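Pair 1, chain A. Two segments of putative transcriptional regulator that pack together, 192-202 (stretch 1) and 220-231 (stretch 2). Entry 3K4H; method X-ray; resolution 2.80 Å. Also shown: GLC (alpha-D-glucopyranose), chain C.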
# COMPACT_ATOMS: atom_id res chain seq x y z
N PRO A 192 -22.83 0.86 -25.69
CA PRO A 192 -22.08 1.74 -24.79
C PRO A 192 -22.04 1.24 -23.34
O PRO A 192 -22.72 0.27 -23.01
CB PRO A 192 -22.84 3.09 -24.88
CG PRO A 192 -23.58 3.01 -26.15
CD PRO A 192 -24.00 1.56 -26.25
N PRO A 193 -21.24 1.89 -22.49
CA PRO A 193 -21.22 1.45 -21.10
C PRO A 193 -22.40 2.03 -20.35
O PRO A 193 -22.95 3.04 -20.78
CB PRO A 193 -19.93 2.08 -20.57
CG PRO A 193 -19.72 3.32 -21.40
CD PRO A 193 -20.28 3.00 -22.75
N THR A 194 -22.78 1.43 -19.24
CA THR A 194 -23.77 2.04 -18.35
C THR A 194 -23.15 2.72 -17.11
O THR A 194 -23.76 3.55 -16.48
CB THR A 194 -24.86 1.04 -17.92
OG1 THR A 194 -24.30 0.05 -17.07
CG2 THR A 194 -25.47 0.36 -19.10
N ALA A 195 -21.93 2.35 -16.75
CA ALA A 195 -21.20 3.06 -15.70
C ALA A 195 -19.84 3.48 -16.27
O ALA A 195 -19.36 2.87 -17.25
CB ALA A 195 -21.04 2.19 -14.44
N ILE A 196 -19.27 4.53 -15.68
CA ILE A 196 -17.99 5.10 -16.09
C ILE A 196 -17.10 5.49 -14.89
O ILE A 196 -17.55 6.17 -13.96
CB ILE A 196 -18.23 6.33 -16.96
CG1 ILE A 196 -18.94 5.94 -18.27
CG2 ILE A 196 -16.93 7.06 -17.25
CD1 ILE A 196 -19.45 7.14 -19.15
N MSE A 197 -15.84 5.07 -14.90
CA MSE A 197 -14.89 5.53 -13.90
C MSE A 197 -13.91 6.50 -14.53
O MSE A 197 -13.22 6.18 -15.48
CB MSE A 197 -14.16 4.36 -13.24
CG MSE A 197 -13.26 4.76 -12.06
SE MSE A 197 -12.31 3.20 -11.27
CE MSE A 197 -10.71 3.26 -12.41
N ALA A 198 -13.87 7.70 -13.97
CA ALA A 198 -12.95 8.73 -14.39
C ALA A 198 -11.86 8.84 -13.37
O ALA A 198 -12.12 8.85 -12.18
CB ALA A 198 -13.68 10.02 -14.50
N THR A 199 -10.62 8.89 -13.83
CA THR A 199 -9.46 8.91 -12.94
C THR A 199 -9.16 10.32 -12.41
O THR A 199 -8.27 10.48 -11.59
CB THR A 199 -8.23 8.36 -13.63
OG1 THR A 199 -8.03 9.07 -14.85
CG2 THR A 199 -8.40 6.88 -13.93
N ASP A 200 -9.95 11.31 -12.84
CA ASP A 200 -9.80 12.70 -12.41
C ASP A 200 -11.12 13.50 -12.51
O ASP A 200 -11.79 13.47 -13.55
CB ASP A 200 -8.73 13.37 -13.28
CG ASP A 200 -8.42 14.79 -12.86
OD1 ASP A 200 -7.29 14.99 -12.41
OD2 ASP A 200 -9.28 15.70 -12.96
N ASP A 201 -11.47 14.24 -11.46
CA ASP A 201 -12.67 15.08 -11.43
C ASP A 201 -12.86 15.99 -12.64
O ASP A 201 -13.99 16.22 -13.06
CB ASP A 201 -12.73 15.89 -10.14
CG ASP A 201 -13.25 15.08 -8.96
OD1 ASP A 201 -13.54 13.89 -9.15
OD2 ASP A 201 -13.40 15.60 -7.83
N LEU A 202 -11.77 16.51 -13.21
CA LEU A 202 -11.91 17.34 -14.40
C LEU A 202 -12.63 16.58 -15.49
O LEU A 202 -13.51 17.13 -16.16
CB LEU A 202 -10.57 17.85 -14.92
CG LEU A 202 -10.10 19.10 -14.18
CD1 LEU A 202 -8.82 19.67 -14.81
CD2 LEU A 202 -11.24 20.16 -14.05
N LYS A 220 -29.55 8.10 -13.77
CA LYS A 220 -30.52 7.11 -14.22
C LYS A 220 -29.99 6.35 -15.44
O LYS A 220 -30.07 5.13 -15.48
CB LYS A 220 -31.91 7.71 -14.47
CG LYS A 220 -31.99 8.75 -15.56
CD LYS A 220 -33.43 8.92 -16.13
CE LYS A 220 -34.42 9.56 -15.13
NZ LYS A 220 -35.51 10.30 -15.82
N ASP A 221 -29.42 7.08 -16.40
CA ASP A 221 -28.94 6.45 -17.62
C ASP A 221 -27.49 5.95 -17.50
O ASP A 221 -27.13 4.89 -18.02
CB ASP A 221 -29.05 7.43 -18.80
CG ASP A 221 -30.48 7.91 -19.04
OD1 ASP A 221 -31.39 7.08 -19.10
OD2 ASP A 221 -30.67 9.13 -19.22
N VAL A 222 -26.65 6.72 -16.80
CA VAL A 222 -25.24 6.38 -16.69
C VAL A 222 -24.77 6.78 -15.33
O VAL A 222 -25.03 7.90 -14.90
CB VAL A 222 -24.37 7.13 -17.74
CG1 VAL A 222 -22.91 6.82 -17.54
CG2 VAL A 222 -24.75 6.76 -19.12
N SER A 223 -24.09 5.87 -14.65
CA SER A 223 -23.45 6.16 -13.37
C SER A 223 -21.99 6.57 -13.61
O SER A 223 -21.29 6.00 -14.46
CB SER A 223 -23.51 4.94 -12.45
OG SER A 223 -24.84 4.53 -12.21
N ILE A 224 -21.53 7.55 -12.84
CA ILE A 224 -20.16 8.05 -12.91
C ILE A 224 -19.55 8.00 -11.51
O ILE A 224 -20.16 8.50 -10.57
CB ILE A 224 -20.13 9.55 -13.31
CG1 ILE A 224 -20.84 9.80 -14.63
CG2 ILE A 224 -18.71 10.09 -13.34
CD1 ILE A 224 -21.12 11.30 -14.84
N VAL A 225 -18.36 7.43 -11.37
CA VAL A 225 -17.51 7.71 -10.23
C VAL A 225 -16.21 8.30 -10.74
O VAL A 225 -15.73 7.87 -11.81
CB VAL A 225 -17.17 6.48 -9.41
CG1 VAL A 225 -16.40 6.90 -8.18
CG2 VAL A 225 -18.42 5.73 -9.00
N SER A 226 -15.63 9.23 -10.02
CA SER A 226 -14.39 9.87 -10.38
C SER A 226 -13.49 9.97 -9.17
O SER A 226 -13.80 9.51 -8.13
CB SER A 226 -14.63 11.23 -10.94
OG SER A 226 -13.88 12.17 -10.24
N PHE A 227 -12.36 10.60 -9.32
CA PHE A 227 -11.36 10.63 -8.29
C PHE A 227 -10.93 12.01 -7.93
O PHE A 227 -10.96 12.87 -8.72
CB PHE A 227 -10.12 9.95 -8.78
CG PHE A 227 -10.04 8.53 -8.46
CD1 PHE A 227 -9.38 8.10 -7.39
CD2 PHE A 227 -10.57 7.61 -9.28
CE1 PHE A 227 -9.30 6.79 -7.13
CE2 PHE A 227 -10.48 6.32 -9.00
CZ PHE A 227 -9.86 5.92 -7.94
N ASN A 228 -10.49 12.19 -6.71
CA ASN A 228 -9.93 13.42 -6.19
C ASN A 228 -10.76 14.46 -5.46
O ASN A 228 -10.20 15.26 -4.81
CB ASN A 228 -9.47 14.20 -7.39
CG ASN A 228 -8.16 13.75 -7.94
OD1 ASN A 228 -7.68 14.33 -8.88
ND2 ASN A 228 -7.60 12.74 -7.38
N ASN A 229 -12.05 14.39 -5.40
CA ASN A 229 -12.73 15.33 -4.55
C ASN A 229 -12.53 16.80 -4.72
O ASN A 229 -12.40 17.52 -3.78
CB ASN A 229 -12.51 14.96 -3.12
CG ASN A 229 -13.50 15.56 -2.23
OD1 ASN A 229 -14.34 16.30 -2.65
ND2 ASN A 229 -13.41 15.26 -0.99
N ALA A 230 -12.50 17.27 -5.93
CA ALA A 230 -12.37 18.67 -6.18
C ALA A 230 -13.55 19.40 -5.69
O ALA A 230 -14.63 18.94 -5.74
CB ALA A 230 -12.26 18.90 -7.58
N LEU A 231 -13.34 20.60 -5.24
CA LEU A 231 -14.40 21.35 -4.67
C LEU A 231 -15.47 21.42 -5.68
O LEU A 231 -16.60 21.51 -5.37
CB LEU A 231 -13.91 22.74 -4.41
CG LEU A 231 -14.97 23.73 -4.02
CD1 LEU A 231 -15.20 23.59 -2.58
CD2 LEU A 231 -14.52 25.10 -4.31
C1 GLC C . -4.48 14.54 -11.41
C2 GLC C . -3.01 14.92 -11.44
C3 GLC C . -2.16 13.71 -11.13
C4 GLC C . -2.56 13.27 -9.73
C5 GLC C . -4.00 12.76 -9.77
C6 GLC C . -4.48 12.39 -8.35
O1 GLC C . -4.80 13.84 -12.58
O2 GLC C . -2.68 15.39 -12.73
O3 GLC C . -0.79 14.04 -11.24
O4 GLC C . -1.72 12.26 -9.23
O5 GLC C . -4.87 13.74 -10.31
O6 GLC C . -5.45 11.37 -8.35

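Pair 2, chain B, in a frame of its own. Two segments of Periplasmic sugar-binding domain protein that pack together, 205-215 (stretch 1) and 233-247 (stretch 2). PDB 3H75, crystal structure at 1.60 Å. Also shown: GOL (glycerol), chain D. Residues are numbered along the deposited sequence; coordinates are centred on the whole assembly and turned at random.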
# COMPACT_ATOMS: atom_id res chain seq x y z
N LYS B 205 10.24 7.83 -27.36
CA LYS B 205 11.28 6.82 -27.16
C LYS B 205 11.06 6.08 -25.84
O LYS B 205 11.74 5.09 -25.56
CB LYS B 205 12.67 7.47 -27.17
CG LYS B 205 12.93 8.30 -28.42
CD LYS B 205 14.36 8.80 -28.49
CE LYS B 205 15.31 7.66 -28.82
NZ LYS B 205 16.68 8.16 -29.12
N THR B 206 10.11 6.56 -25.04
CA THR B 206 9.83 5.92 -23.76
C THR B 206 9.57 4.43 -23.95
O THR B 206 8.79 4.03 -24.82
CB THR B 206 8.58 6.55 -23.08
OG1 THR B 206 8.83 7.93 -22.79
CG2 THR B 206 8.26 5.81 -21.77
N GLN B 207 10.26 3.61 -23.16
CA GLN B 207 10.08 2.16 -23.23
C GLN B 207 9.59 1.62 -21.90
O GLN B 207 9.09 0.50 -21.82
CB GLN B 207 11.38 1.45 -23.59
CG GLN B 207 11.95 1.82 -24.94
CD GLN B 207 13.18 1.01 -25.26
OE1 GLN B 207 13.09 -0.14 -25.69
NE2 GLN B 207 14.35 1.60 -25.04
N LEU B 208 9.76 2.41 -20.84
CA LEU B 208 9.34 1.98 -19.51
C LEU B 208 8.47 3.01 -18.81
O LEU B 208 8.73 4.21 -18.89
CB LEU B 208 10.57 1.73 -18.62
CG LEU B 208 11.60 0.70 -19.07
CD1 LEU B 208 12.76 0.71 -18.07
CD2 LEU B 208 10.96 -0.69 -19.17
N VAL B 209 7.43 2.54 -18.12
CA VAL B 209 6.55 3.42 -17.36
C VAL B 209 6.39 2.84 -15.96
O VAL B 209 5.78 1.79 -15.77
CB VAL B 209 5.16 3.56 -18.01
CG1 VAL B 209 4.28 4.48 -17.18
CG2 VAL B 209 5.30 4.11 -19.43
N TRP B 210 6.98 3.53 -14.99
CA TRP B 210 6.92 3.15 -13.58
C TRP B 210 5.75 3.92 -12.97
O TRP B 210 5.66 5.14 -13.15
CB TRP B 210 8.23 3.60 -12.91
CG TRP B 210 8.40 3.33 -11.43
CD1 TRP B 210 9.12 2.31 -10.87
CD2 TRP B 210 7.96 4.16 -10.34
NE1 TRP B 210 9.17 2.47 -9.50
CE2 TRP B 210 8.46 3.59 -9.15
CE3 TRP B 210 7.19 5.33 -10.26
CZ2 TRP B 210 8.23 4.16 -7.89
CZ3 TRP B 210 6.96 5.90 -9.00
CH2 TRP B 210 7.48 5.31 -7.84
N SER B 211 4.86 3.22 -12.28
CA SER B 211 3.71 3.87 -11.62
C SER B 211 3.64 3.45 -10.16
O SER B 211 3.79 2.27 -9.83
CB SER B 211 2.40 3.49 -12.31
OG SER B 211 2.31 4.09 -13.59
N ALA B 212 3.41 4.43 -9.28
CA ALA B 212 3.33 4.15 -7.85
C ALA B 212 2.08 3.37 -7.45
O ALA B 212 1.97 2.94 -6.31
CB ALA B 212 3.44 5.45 -7.06
N ASN B 213 1.12 3.23 -8.35
CA ASN B 213 -0.04 2.40 -8.04
C ASN B 213 -0.63 1.87 -9.34
O ASN B 213 -0.23 2.30 -10.43
CB ASN B 213 -1.06 3.14 -7.14
CG ASN B 213 -2.08 3.94 -7.91
OD1 ASN B 213 -1.88 4.31 -9.05
ND2 ASN B 213 -3.20 4.24 -7.24
N ASP B 214 -1.54 0.90 -9.22
CA ASP B 214 -2.12 0.28 -10.40
C ASP B 214 -3.12 1.13 -11.16
O ASP B 214 -3.19 1.05 -12.38
CB ASP B 214 -2.73 -1.09 -10.03
CG ASP B 214 -3.84 -1.01 -9.00
OD1 ASP B 214 -3.99 0.04 -8.34
OD2 ASP B 214 -4.55 -2.02 -8.85
N GLU B 215 -3.89 1.95 -10.44
CA GLU B 215 -4.87 2.82 -11.07
C GLU B 215 -4.19 3.69 -12.13
O GLU B 215 -4.64 3.78 -13.27
CB GLU B 215 -5.51 3.74 -10.03
CG GLU B 215 -6.28 3.05 -8.90
CD GLU B 215 -7.65 2.57 -9.31
OE1 GLU B 215 -8.26 3.20 -10.21
OE2 GLU B 215 -8.13 1.57 -8.73
N THR B 233 4.59 -5.33 -24.61
CA THR B 233 5.42 -5.73 -25.74
C THR B 233 6.50 -4.70 -26.04
O THR B 233 7.69 -4.98 -25.88
CB THR B 233 4.58 -5.98 -27.01
OG1 THR B 233 3.66 -7.05 -26.77
CG2 THR B 233 5.48 -6.35 -28.18
N ASP B 234 6.10 -3.50 -26.48
CA ASP B 234 7.07 -2.46 -26.80
C ASP B 234 7.14 -1.35 -25.75
O ASP B 234 7.98 -0.45 -25.84
CB ASP B 234 6.76 -1.85 -28.17
CG ASP B 234 5.36 -1.27 -28.26
OD1 ASP B 234 5.03 -0.36 -27.48
OD2 ASP B 234 4.58 -1.73 -29.13
N LEU B 235 6.26 -1.41 -24.76
CA LEU B 235 6.22 -0.42 -23.69
C LEU B 235 5.85 -1.20 -22.43
O LEU B 235 4.78 -1.80 -22.37
CB LEU B 235 5.17 0.64 -24.00
CG LEU B 235 5.03 1.83 -23.05
CD1 LEU B 235 6.37 2.55 -22.92
CD2 LEU B 235 3.96 2.78 -23.58
N LEU B 236 6.73 -1.20 -21.44
CA LEU B 236 6.48 -1.96 -20.21
C LEU B 236 6.06 -1.10 -19.03
O LEU B 236 6.68 -0.08 -18.73
CB LEU B 236 7.72 -2.77 -19.86
CG LEU B 236 8.30 -3.60 -21.01
CD1 LEU B 236 9.36 -4.55 -20.46
CD2 LEU B 236 7.20 -4.41 -21.71
N PHE B 237 5.01 -1.56 -18.34
CA PHE B 237 4.42 -0.86 -17.20
C PHE B 237 4.51 -1.64 -15.89
O PHE B 237 4.40 -2.87 -15.87
CB PHE B 237 2.93 -0.63 -17.46
CG PHE B 237 2.65 0.29 -18.60
CD1 PHE B 237 2.29 1.61 -18.37
CD2 PHE B 237 2.71 -0.17 -19.92
CE1 PHE B 237 2.00 2.47 -19.42
CE2 PHE B 237 2.43 0.68 -20.98
CZ PHE B 237 2.07 2.00 -20.73
N SER B 238 4.68 -0.90 -14.80
CA SER B 238 4.70 -1.48 -13.46
C SER B 238 3.62 -0.78 -12.63
O SER B 238 3.22 0.36 -12.92
CB SER B 238 6.06 -1.29 -12.78
OG SER B 238 6.29 0.07 -12.44
N GLY B 239 3.15 -1.46 -11.59
CA GLY B 239 2.15 -0.88 -10.71
C GLY B 239 2.17 -1.52 -9.33
O GLY B 239 2.85 -2.52 -9.11
N VAL B 240 1.42 -0.91 -8.41
CA VAL B 240 1.30 -1.40 -7.03
C VAL B 240 -0.19 -1.53 -6.70
O VAL B 240 -0.98 -0.68 -7.09
CB VAL B 240 1.93 -0.42 -6.02
CG1 VAL B 240 1.82 -0.99 -4.61
CG2 VAL B 240 3.38 -0.17 -6.37
N ASN B 241 -0.54 -2.59 -5.96
CA ASN B 241 -1.91 -2.91 -5.51
C ASN B 241 -2.38 -4.22 -6.16
O ASN B 241 -1.58 -4.97 -6.70
CB ASN B 241 -2.92 -1.80 -5.81
CG ASN B 241 -2.63 -0.49 -5.07
OD1 ASN B 241 -1.79 -0.43 -4.17
ND2 ASN B 241 -3.34 0.57 -5.45
N SER B 242 -3.69 -4.48 -6.10
CA SER B 242 -4.22 -5.71 -6.67
C SER B 242 -5.66 -5.59 -7.16
O SER B 242 -6.48 -6.48 -6.93
CB SER B 242 -4.13 -6.84 -5.64
OG SER B 242 -4.86 -6.53 -4.46
N SER B 243 -5.97 -4.49 -7.84
CA SER B 243 -7.33 -4.32 -8.35
C SER B 243 -7.60 -5.44 -9.35
O SER B 243 -6.69 -5.95 -10.00
CB SER B 243 -7.49 -2.97 -9.04
OG SER B 243 -6.69 -2.89 -10.21
N PRO B 244 -8.88 -5.83 -9.49
CA PRO B 244 -9.23 -6.90 -10.43
C PRO B 244 -8.67 -6.67 -11.83
O PRO B 244 -8.12 -7.58 -12.44
CB PRO B 244 -10.75 -6.89 -10.40
CG PRO B 244 -11.05 -6.49 -8.99
CD PRO B 244 -10.06 -5.36 -8.76
N GLU B 245 -8.81 -5.44 -12.33
CA GLU B 245 -8.32 -5.12 -13.67
C GLU B 245 -6.80 -5.23 -13.78
O GLU B 245 -6.28 -5.68 -14.80
CB GLU B 245 -8.76 -3.71 -14.07
CG GLU B 245 -8.77 -3.49 -15.57
CD GLU B 245 -9.25 -2.11 -15.97
OE1 GLU B 245 -10.15 -1.58 -15.29
OE2 GLU B 245 -8.73 -1.56 -16.96
N ALA B 246 -6.09 -4.82 -12.73
CA ALA B 246 -4.63 -4.89 -12.74
C ALA B 246 -4.17 -6.35 -12.72
O ALA B 246 -3.22 -6.72 -13.40
CB ALA B 246 -4.06 -4.14 -11.54
N LEU B 247 -4.85 -7.17 -11.92
CA LEU B 247 -4.49 -8.58 -11.83
C LEU B 247 -4.70 -9.24 -13.19
O LEU B 247 -3.86 -10.03 -13.63
CB LEU B 247 -5.35 -9.28 -10.77
CG LEU B 247 -5.13 -8.81 -9.33
CD1 LEU B 247 -6.25 -9.35 -8.45
CD2 LEU B 247 -3.77 -9.26 -8.81
C1 GOL D . -1.40 3.53 -1.29
O1 GOL D . -0.74 2.61 -0.53
C2 GOL D . -2.02 2.75 -2.43
O2 GOL D . -1.00 1.98 -3.18
C3 GOL D . -2.78 3.77 -3.32
O3 GOL D . -3.43 3.30 -4.42
O HOH W 1 10.43 -1.07 -26.82
O HOH W 2 2.98 2.01 -15.09

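Where do the two contacts differ most sharply? They part at the second half of the strands, where Ser226(A) of pair 1 falls on Gly239(B) of pair 2. The serine carries a side chain, and its CB lies 3.9 Å from CB of Ala198(A). Gly239(B) has none, and an ideal CB there would sit a tight 3.3 Å from CA of Asp214(B). One step earlier, Val225(A) matches Ser238(B), and the backbone pairing changes with it. In pair 1, Ala198(A) N gives a straight hydrogen bond to Val225(A) O at 2.9 Å. In pair 2, the matching Ser211(B) N makes two weak bonds, to Ser238(B) O at 3.4 Å and to Ser238(B) OG at 3.5 Å. A water helps fill this looser join: it donates to Val209(B) O at 2.9 Å and to Ser238(B) O at 2.7 Å, and accepts from Ser211(B) OG at 2.7 Å.

What backbone do they share? Each is a pair of neighbouring parallel strands followed by a turn, with the first strand leading into a helix; 14 central residues superpose to 0.6 Å. The strand directions differ by 15° in pair 1 and 7° in pair 2. The ladder starts identically: Ser223(A) N bonds to Thr194(A) O at 3.0 Å, as Leu236(B) N does to Gln207(B) O at 2.9 Å. Ile196(A) N then reaches Ser223(A) O at 2.8 Å, and Val209(B) N reaches Leu236(B) O at 2.8 Å, so each strand alternately gives and takes.

How do different side chains fill the same faces of the sheet? Ile196(A) and Val209(B) coincide, and each meets a residue at the start of the second stretch: Ile196(A) CD1 is 3.8 Å from Val222(A) CG1, while Val209(B) CG2 is 4.0 Å from Leu235(B) CD1. The shorter valine thus faces the longer leucine. Beside them, Phe237(B) replaces Ile224(A), and its CD1 comes 3.5 Å from Val209(B) CB. The other face pairs Ala195(A) with Ser223(A) in pair 1 but two leucines in pair 2, where Leu208(B) CD2 lies 3.9 Å from Leu236(B) CB. Pair 1 instead places an aromatic ring further along: selenium SE of Met197(A) lies near the plane of the Phe227(A) ring, at its edge, 4.3 Å from CE2.

How does an aspartate tie down the turn in both? Asp201(A) and Asp214(B) match, and each begins a helix while its carboxylate reaches the other stretch. Their chi1 rotamers differ, m in pair 1 and p in pair 2. Asp201(A) OD2 accepts from Ala230(A) N at 2.7 Å. Asp214(B) OD2 accepts from the matching Ser243(B) N at 3.0 Å, and also from Ser243(B) OG at 2.7 Å, a bond the alanine cannot offer. Asn241(B) ND2 adds a third donor, 3.0 Å from Asp214(B) OD1. Both aspartates also give a weak backbone bond, Asp201(A) N to Phe227(A) O at 3.1 Å and Asp214(B) N to Val240(B) O at 2.7 Å.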